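Local coordinates for ESX-1 secretion-associated protein EspB (Mycobacterium marinum, PDB 7P0Z) that is secreted through the mycobacterial ESX-1 system and assembles from seven copies into a channel-like structure that probably takes part in protein transport, at residues A25-P30 with I169-I174; I197-K202 with N275-P280; R236-K239 with Y243-Q246. One frame throughout, in Å; residues are numbered along the deposited sequence.

Contact 1: residues A25-P30 with I169-I174; sequences APMATP and IKRFRI
R171 reaches A25, P26 and M27 with the end of its side chain, a good example of how one arginine can hold a chain segment that has no regular structure. The polar part of the contact is built on backbone oxygens. R171 NH1 gives A25 O a short, almost straight bond of 2.6 Å (N-H...O 175°), with that oxygen in the guanidinium plane. R171 NH2 adds two weak bonds, to A25 O at 3.4 Å and to P26 O at 3.5 Å. A bend at chi3 (70°) turns the edge of the group to these carbonyls. The apolar part is chiefly the M27 CG methylene, which lies over one guanidinium face, toward its rim, 3.6 Å from R171 NH2. R171 thus joins the loop after helix 13-23 to the loop between helices 149-166 and 181-224. Farther back along the arginine, R171 CG sits over the centre of the F172 ring. R171 also has partners just outside: a salt bridge from NH2 to D168 and a bond from NH1 to V23 O. A buried cation met by one carboxylate and several main-chain oxygens is probably held in its rotation, and D168 and the carbonyl dipoles probably help to stabilise its charge.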
loop_
_atom_site.group_PDB
_atom_site.type_symbol
_atom_site.label_atom_id
_atom_site.label_comp_id
_atom_site.label_asym_id
_atom_site.label_seq_id
_atom_site.Cartn_x
_atom_site.Cartn_y
_atom_site.Cartn_z
ATOM N N ALA A 25 8.489 -42.565 6.995
ATOM C CA ALA A 25 8.020 -42.962 8.304
ATOM C C ALA A 25 6.834 -42.088 8.691
ATOM O O ALA A 25 6.738 -40.947 8.252
ATOM C CB ALA A 25 9.132 -42.825 9.332
ATOM N N PRO A 26 5.901 -42.604 9.481
ATOM C CA PRO A 26 4.745 -41.790 9.861
ATOM C C PRO A 26 5.163 -40.530 10.587
ATOM O O PRO A 26 6.083 -40.535 11.395
ATOM C CB PRO A 26 3.947 -42.720 10.771
ATOM C CG PRO A 26 4.908 -43.705 11.230
ATOM C CD PRO A 26 5.868 -43.917 10.129
ATOM N N MET A 27 4.487 -39.444 10.283
ATOM C CA MET A 27 4.668 -38.221 11.034
ATOM C C MET A 27 3.690 -38.212 12.195
ATOM O O MET A 27 3.025 -39.205 12.484
ATOM C CB MET A 27 4.516 -37.013 10.127
ATOM C CG MET A 27 5.425 -37.074 8.940
ATOM S SD MET A 27 5.277 -35.680 7.839
ATOM C CE MET A 27 6.356 -34.521 8.639
ATOM N N ALA A 28 3.605 -37.089 12.881
ATOM C CA ALA A 28 2.698 -36.974 14.007
ATOM C C ALA A 28 1.266 -37.179 13.550
ATOM O O ALA A 28 0.904 -36.876 12.419
ATOM C CB ALA A 28 2.854 -35.613 14.661
ATOM N N THR A 29 0.471 -37.723 14.416
ATOM C CA THR A 29 -0.940 -37.868 14.115
ATOM C C THR A 29 -1.670 -36.583 14.464
ATOM O O THR A 29 -1.496 -36.063 15.563
ATOM C CB THR A 29 -1.540 -39.014 14.888
ATOM O OG1 THR A 29 -0.629 -40.103 14.875
ATOM C CG2 THR A 29 -2.779 -39.451 14.231
ATOM N N PRO A 30 -2.462 -36.035 13.558
ATOM C CA PRO A 30 -3.202 -34.815 13.860
ATOM C C PRO A 30 -4.297 -35.075 14.875
ATOM O O PRO A 30 -4.748 -36.214 15.034
ATOM C CB PRO A 30 -3.781 -34.419 12.497
ATOM C CG PRO A 30 -3.839 -35.677 11.752
ATOM C CD PRO A 30 -2.697 -36.500 12.189
ATOM N N ILE A 169 11.187 -32.078 10.117
ATOM C CA ILE A 169 11.720 -31.814 8.795
ATOM C C ILE A 169 13.162 -32.276 8.648
ATOM O O ILE A 169 13.767 -32.044 7.609
ATOM C CB ILE A 169 11.577 -30.334 8.425
ATOM C CG1 ILE A 169 12.328 -29.466 9.419
ATOM C CG2 ILE A 169 10.132 -29.949 8.351
ATOM C CD1 ILE A 169 12.602 -28.118 8.912
ATOM N N LYS A 170 13.726 -32.926 9.664
ATOM C CA LYS A 170 15.015 -33.587 9.484
ATOM C C LYS A 170 14.982 -34.564 8.338
ATOM O O LYS A 170 15.972 -34.717 7.625
ATOM C CB LYS A 170 15.414 -34.353 10.731
ATOM C CG LYS A 170 15.834 -33.542 11.865
ATOM C CD LYS A 170 15.845 -34.427 13.058
ATOM C CE LYS A 170 16.878 -35.498 12.884
ATOM N NZ LYS A 170 16.980 -36.345 14.097
ATOM N N ARG A 171 13.863 -35.246 8.151
ATOM C CA ARG A 171 13.775 -36.249 7.112
ATOM C C ARG A 171 13.959 -35.678 5.718
ATOM O O ARG A 171 13.993 -36.449 4.766
ATOM C CB ARG A 171 12.439 -36.969 7.196
ATOM C CG ARG A 171 11.269 -36.072 6.948
ATOM C CD ARG A 171 9.986 -36.835 7.016
ATOM N NE ARG A 171 9.640 -37.271 8.360
ATOM C CZ ARG A 171 8.839 -38.294 8.617
ATOM N NH1 ARG A 171 8.313 -38.982 7.625
ATOM N NH2 ARG A 171 8.562 -38.630 9.858
ATOM N N PHE A 172 14.081 -34.371 5.558
ATOM C CA PHE A 172 14.307 -33.806 4.242
ATOM C C PHE A 172 15.667 -33.162 4.094
ATOM O O PHE A 172 15.891 -32.457 3.117
ATOM C CB PHE A 172 13.240 -32.780 3.900
ATOM C CG PHE A 172 11.872 -33.278 4.035
ATOM C CD1 PHE A 172 11.427 -34.312 3.259
ATOM C CD2 PHE A 172 11.013 -32.703 4.926
ATOM C CE1 PHE A 172 10.157 -34.770 3.378
ATOM C CE2 PHE A 172 9.735 -33.152 5.039
ATOM C CZ PHE A 172 9.303 -34.190 4.257
ATOM N N ARG A 173 16.574 -33.385 5.028
ATOM C CA ARG A 173 17.895 -32.803 4.920
ATOM C C ARG A 173 18.627 -33.334 3.696
ATOM O O ARG A 173 18.297 -34.378 3.142
ATOM C CB ARG A 173 18.700 -33.096 6.171
ATOM C CG ARG A 173 19.077 -34.513 6.292
ATOM C CD ARG A 173 19.655 -34.786 7.623
ATOM N NE ARG A 173 19.977 -36.190 7.759
ATOM C CZ ARG A 173 19.096 -37.120 8.075
ATOM N NH1 ARG A 173 17.839 -36.793 8.267
ATOM N NH2 ARG A 173 19.469 -38.374 8.184
ATOM N N ILE A 174 19.630 -32.575 3.269
ATOM C CA ILE A 174 20.494 -32.980 2.178
ATOM C C ILE A 174 21.265 -34.241 2.538
ATOM O O ILE A 174 21.379 -34.629 3.700
ATOM C CB ILE A 174 21.460 -31.840 1.843
ATOM C CG1 ILE A 174 22.307 -31.546 3.066
ATOM C CG2 ILE A 174 20.716 -30.618 1.399
ATOM C CD1 ILE A 174 23.373 -30.582 2.807
#

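Contact 2: residues I197-K202 with N275-P280; sequences ILHMAK and NPPKPP
H199 and M200, neighbours on helix 181-224, meet P277 and P276 of a proline-rich segment whose backbone angles from P276 to P280 are close to those of a polyproline II helix, so the contact illustrates how an extended, ring-studded chain can lie along an alpha-helix within a helical bundle. H199 and M200 take one proline ring each.

In the first pair, the H199 imidazole and the P277 pyrrolidine approach at a slant. The ring bond ND1-CE1 of the histidine faces the CG-CD bond of the proline: H199 CE1 lies 3.4 Å from P277 CD, and H199 ND1 is 3.4 Å from P277 CG. The histidine is directed there by its first torsion, which sets CG opposite the backbone N (chi1 -170°) and lets the ring stand out from the helix toward the proline chain. The touching atoms are ring carbons of the proline and one carbon and one nitrogen of the imidazole, and the pairing is one of van der Waals contact.

The second pair is more deeply buried. M200 does not set out directly at the prolines; bends at chi2 (-55°) and chi3 (-87°) bring its sulfur and methyl round to the P276 ring. Y61 of helix 42-81 touches both M200 and P276 and adds to this packing, while W196, one turn before M200, donates through NE1 to P277 O, a bond that probably helps to hold the proline segment on the helix. The same region also faces other copies of the protein: N275 packs on L198 of the third subunit, and L198 packs on N275 of the second. At the heart of the methionine pair, M200 SD and M200 CE both stand 3.9 Å from P276 CB.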
loop_
_atom_site.group_PDB
_atom_site.type_symbol
_atom_site.label_atom_id
_atom_site.label_comp_id
_atom_site.label_asym_id
_atom_site.label_seq_id
_atom_site.Cartn_x
_atom_site.Cartn_y
_atom_site.Cartn_z
ATOM N N ILE A 197 5.325 -29.042 4.076
ATOM C CA ILE A 197 5.100 -29.390 5.470
ATOM C C ILE A 197 5.104 -28.143 6.344
ATOM O O ILE A 197 4.299 -28.014 7.264
ATOM C CB ILE A 197 6.146 -30.421 5.931
ATOM C CG1 ILE A 197 5.853 -31.773 5.310
ATOM C CG2 ILE A 197 6.173 -30.541 7.434
ATOM C CD1 ILE A 197 4.679 -32.443 5.890
ATOM N N LEU A 198 6.015 -27.217 6.084
ATOM C CA LEU A 198 6.033 -25.992 6.870
ATOM C C LEU A 198 4.778 -25.167 6.639
ATOM O O LEU A 198 4.226 -24.589 7.578
ATOM C CB LEU A 198 7.279 -25.187 6.547
ATOM C CG LEU A 198 8.508 -25.800 7.196
ATOM C CD1 LEU A 198 9.669 -24.882 7.088
ATOM C CD2 LEU A 198 8.226 -26.100 8.635
ATOM N N HIS A 199 4.302 -25.118 5.403
ATOM C CA HIS A 199 3.046 -24.434 5.141
ATOM C C HIS A 199 1.890 -25.104 5.874
ATOM O O HIS A 199 0.993 -24.430 6.390
ATOM C CB HIS A 199 2.790 -24.380 3.641
ATOM C CG HIS A 199 1.657 -23.491 3.262
ATOM N ND1 HIS A 199 0.371 -23.953 3.110
ATOM C CD2 HIS A 199 1.605 -22.159 3.049
ATOM C CE1 HIS A 199 -0.423 -22.947 2.802
ATOM N NE2 HIS A 199 0.303 -21.848 2.756
ATOM N N MET A 200 1.896 -26.427 5.936
ATOM C CA MET A 200 0.831 -27.134 6.633
ATOM C C MET A 200 0.886 -26.877 8.128
ATOM O O MET A 200 -0.148 -26.775 8.788
ATOM C CB MET A 200 0.929 -28.626 6.354
ATOM C CG MET A 200 0.581 -29.010 4.941
ATOM S SD MET A 200 -1.032 -28.433 4.417
ATOM C CE MET A 200 -2.027 -29.789 4.996
ATOM N N ALA A 201 2.087 -26.787 8.680
ATOM C CA ALA A 201 2.222 -26.442 10.083
ATOM C C ALA A 201 1.692 -25.048 10.346
ATOM O O ALA A 201 1.044 -24.798 11.364
ATOM C CB ALA A 201 3.678 -26.551 10.510
ATOM N N LYS A 202 1.967 -24.128 9.435
ATOM C CA LYS A 202 1.458 -22.777 9.572
ATOM C C LYS A 202 -0.065 -22.757 9.543
ATOM O O LYS A 202 -0.704 -22.007 10.284
ATOM C CB LYS A 202 2.045 -21.931 8.463
ATOM C CG LYS A 202 1.822 -20.498 8.589
ATOM C CD LYS A 202 2.509 -19.815 7.460
ATOM C CE LYS A 202 4.014 -19.806 7.650
ATOM N NZ LYS A 202 4.461 -18.891 8.726
ATOM N N ASN A 275 -8.062 -23.359 3.395
ATOM C CA ASN A 275 -7.876 -24.332 2.329
ATOM C C ASN A 275 -6.411 -24.673 2.156
ATOM O O ASN A 275 -5.599 -23.816 1.797
ATOM C CB ASN A 275 -8.469 -23.910 0.991
ATOM C CG ASN A 275 -7.956 -22.625 0.497
ATOM O OD1 ASN A 275 -7.270 -21.901 1.200
ATOM N ND2 ASN A 275 -8.185 -22.374 -0.776
ATOM N N PRO A 276 -6.048 -25.921 2.386
ATOM C CA PRO A 276 -4.663 -26.333 2.256
ATOM C C PRO A 276 -4.287 -26.503 0.801
ATOM O O PRO A 276 -5.078 -27.027 0.011
ATOM C CB PRO A 276 -4.631 -27.680 2.982
ATOM C CG PRO A 276 -5.959 -27.818 3.623
ATOM C CD PRO A 276 -6.903 -27.009 2.861
ATOM N N PRO A 277 -3.101 -26.076 0.407
ATOM C CA PRO A 277 -2.621 -26.409 -0.932
ATOM C C PRO A 277 -2.293 -27.881 -1.004
ATOM O O PRO A 277 -1.932 -28.508 -0.014
ATOM C CB PRO A 277 -1.370 -25.553 -1.076
ATOM C CG PRO A 277 -0.884 -25.415 0.302
ATOM C CD PRO A 277 -2.064 -25.430 1.214
ATOM N N LYS A 278 -2.442 -28.446 -2.181
ATOM C CA LYS A 278 -2.061 -29.829 -2.323
ATOM C C LYS A 278 -0.544 -29.927 -2.345
ATOM O O LYS A 278 0.142 -28.986 -2.737
ATOM C CB LYS A 278 -2.632 -30.432 -3.586
ATOM C CG LYS A 278 -2.133 -29.812 -4.828
ATOM C CD LYS A 278 -2.792 -30.498 -5.973
ATOM C CE LYS A 278 -2.376 -31.945 -6.008
ATOM N NZ LYS A 278 -2.986 -32.696 -7.116
ATOM N N PRO A 279 0.004 -31.042 -1.884
ATOM C CA PRO A 279 1.446 -31.167 -1.832
ATOM C C PRO A 279 2.035 -31.235 -3.227
ATOM O O PRO A 279 1.409 -31.772 -4.153
ATOM C CB PRO A 279 1.657 -32.480 -1.061
ATOM C CG PRO A 279 0.385 -33.216 -1.221
ATOM C CD PRO A 279 -0.679 -32.198 -1.296
ATOM N N PRO A 280 3.231 -30.704 -3.427
ATOM C CA PRO A 280 3.876 -30.819 -4.734
ATOM C C PRO A 280 4.105 -32.274 -5.088
ATOM O O PRO A 280 4.301 -33.122 -4.223
ATOM C CB PRO A 280 5.197 -30.079 -4.545
ATOM C CG PRO A 280 5.454 -30.155 -3.125
ATOM C CD PRO A 280 4.136 -30.133 -2.425
#

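Contact 3: residues R236-K239 with Y243-Q246; sequences RLAK and YQEQ
L237 and Y243 have the most surface covered here, and they meet through aliphatic leucine carbons laid slantwise against the tyrosine. L237 CG comes to 4.1 Å from Y243 CD2, one ring carbon on the side nearer the leucine. A second touch is made at the base of the tyrosine side chain, where L237 CD2 lies 4.1 Å from Y243 CB, so that the leucine spans the root of the tyrosine side chain as well as part of the ring. The leucine gets there by swinging CG opposite its own backbone N (chi1 -177°), which carries the branched end across to the second segment. The CB of Y243 in turn points toward residues 236-239. These separations are those of light apolar packing at the surface, with no tight interlocking.

The setting is a short connection between two consecutive helices, 228-237 and 244-268: the first helix ends, a few residues turn the chain, and the second begins. A247, in the first turn of helix 244-268, touches both L237 and A238. No other chain of the assembly reaches these two segments, and the connection lies far from the centre of its own chain, about 48 Å from it.

Q244 supplies the polar component. Its CB points away from residues 236-239, but the chain folds back at chi2 (-62°) and returns the amide to A238, whose backbone carbonyl is the acceptor. There Q244 NE2 gives A238 O a weak hydrogen bond, 3.4 Å long and with an N-H...O angle of only 128°. Being both long and bent, this bond probably contributes little to holding the two segments together.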
loop_
_atom_site.group_PDB
_atom_site.type_symbol
_atom_site.label_atom_id
_atom_site.label_comp_id
_atom_site.label_asym_id
_atom_site.label_seq_id
_atom_site.Cartn_x
_atom_site.Cartn_y
_atom_site.Cartn_z
ATOM N N ARG A 236 -38.060 -8.158 37.672
ATOM C CA ARG A 236 -38.828 -8.167 38.909
ATOM C C ARG A 236 -38.889 -6.780 39.527
ATOM O O ARG A 236 -39.971 -6.234 39.738
ATOM C CB ARG A 236 -38.232 -9.163 39.885
ATOM C CG ARG A 236 -39.100 -9.402 41.064
ATOM C CD ARG A 236 -38.490 -8.739 42.254
ATOM N NE ARG A 236 -37.251 -9.372 42.640
ATOM C CZ ARG A 236 -36.331 -8.784 43.379
ATOM N NH1 ARG A 236 -36.492 -7.536 43.775
ATOM N NH2 ARG A 236 -35.236 -9.438 43.707
ATOM N N LEU A 237 -37.741 -6.157 39.753
ATOM C CA LEU A 237 -37.733 -4.783 40.226
ATOM C C LEU A 237 -38.518 -3.849 39.315
ATOM O O LEU A 237 -38.803 -2.720 39.704
ATOM C CB LEU A 237 -36.292 -4.326 40.386
ATOM C CG LEU A 237 -35.984 -2.939 40.936
ATOM C CD1 LEU A 237 -34.753 -2.982 41.811
ATOM C CD2 LEU A 237 -35.756 -1.960 39.807
ATOM N N ALA A 238 -38.876 -4.279 38.116
ATOM C CA ALA A 238 -39.865 -3.527 37.362
ATOM C C ALA A 238 -41.285 -4.010 37.609
ATOM O O ALA A 238 -42.228 -3.382 37.127
ATOM C CB ALA A 238 -39.558 -3.594 35.867
ATOM N N LYS A 239 -41.461 -5.119 38.316
ATOM C CA LYS A 239 -42.812 -5.539 38.661
ATOM C C LYS A 239 -43.414 -4.656 39.754
ATOM O O LYS A 239 -44.639 -4.528 39.846
ATOM C CB LYS A 239 -42.796 -7.002 39.082
ATOM C CG LYS A 239 -44.141 -7.576 39.323
ATOM C CD LYS A 239 -44.900 -7.613 38.042
ATOM C CE LYS A 239 -44.365 -8.683 37.155
ATOM N NZ LYS A 239 -44.716 -10.003 37.733
ATOM N N TYR A 243 -40.365 2.244 40.985
ATOM C CA TYR A 243 -39.022 2.476 40.485
ATOM C C TYR A 243 -38.975 2.838 39.017
ATOM O O TYR A 243 -37.908 3.223 38.534
ATOM C CB TYR A 243 -38.164 1.240 40.725
ATOM C CG TYR A 243 -37.402 1.270 42.016
ATOM C CD1 TYR A 243 -36.560 2.313 42.307
ATOM C CD2 TYR A 243 -37.532 0.254 42.944
ATOM C CE1 TYR A 243 -35.856 2.342 43.478
ATOM C CE2 TYR A 243 -36.837 0.279 44.121
ATOM C CZ TYR A 243 -36.001 1.324 44.381
ATOM O OH TYR A 243 -35.299 1.352 45.553
ATOM N N GLN A 244 -40.112 2.771 38.321
ATOM C CA GLN A 244 -40.176 2.894 36.869
ATOM C C GLN A 244 -39.195 3.912 36.331
ATOM O O GLN A 244 -38.447 3.630 35.389
ATOM C CB GLN A 244 -41.587 3.291 36.463
ATOM C CG GLN A 244 -42.572 2.239 36.805
ATOM C CD GLN A 244 -42.287 0.967 36.084
ATOM O OE1 GLN A 244 -42.471 0.866 34.872
ATOM N NE2 GLN A 244 -41.779 -0.010 36.813
ATOM N N GLU A 245 -39.164 5.094 36.955
ATOM C CA GLU A 245 -38.196 6.126 36.603
ATOM C C GLU A 245 -36.799 5.558 36.415
ATOM O O GLU A 245 -35.993 6.117 35.669
ATOM C CB GLU A 245 -38.137 7.207 37.685
ATOM C CG GLU A 245 -39.476 7.792 38.126
ATOM C CD GLU A 245 -39.344 8.747 39.315
ATOM O OE1 GLU A 245 -38.402 8.592 40.120
ATOM O OE2 GLU A 245 -40.174 9.668 39.429
ATOM N N GLN A 246 -36.490 4.466 37.096
ATOM C CA GLN A 246 -35.157 3.900 37.061
ATOM C C GLN A 246 -35.104 2.644 36.202
ATOM O O GLN A 246 -34.258 2.530 35.309
ATOM C CB GLN A 246 -34.718 3.582 38.486
ATOM C CG GLN A 246 -33.258 3.700 38.726
ATOM C CD GLN A 246 -32.928 3.461 40.169
ATOM O OE1 GLN A 246 -33.806 3.143 40.963
ATOM N NE2 GLN A 246 -31.670 3.644 40.531
#

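How the contacts relate
Contacts 1 and 2 are partly buried neighbours, their centres 14 Å apart, whereas contact 3 is a surface contact, its centre about 66 Å from that of contact 1 and 59 Å from that of contact 2. The first two share a seam: I197 of contact 2 packs on M27, I169 and F172 of contact 1, so helix 181-224, one half of contact 2, also packs on contact 1. Both also touch the second subunit, which contact 3 does not. The three differ in chemistry. Contact 1 is polar, built on a buried arginine and main-chain oxygens; contact 2 is ring and thioether packing; contact 3 mixes loose apolar touch with one weak amide bond. In sequence, contact 3 is nested within the mostly helical 72 residues that contact 2 closes.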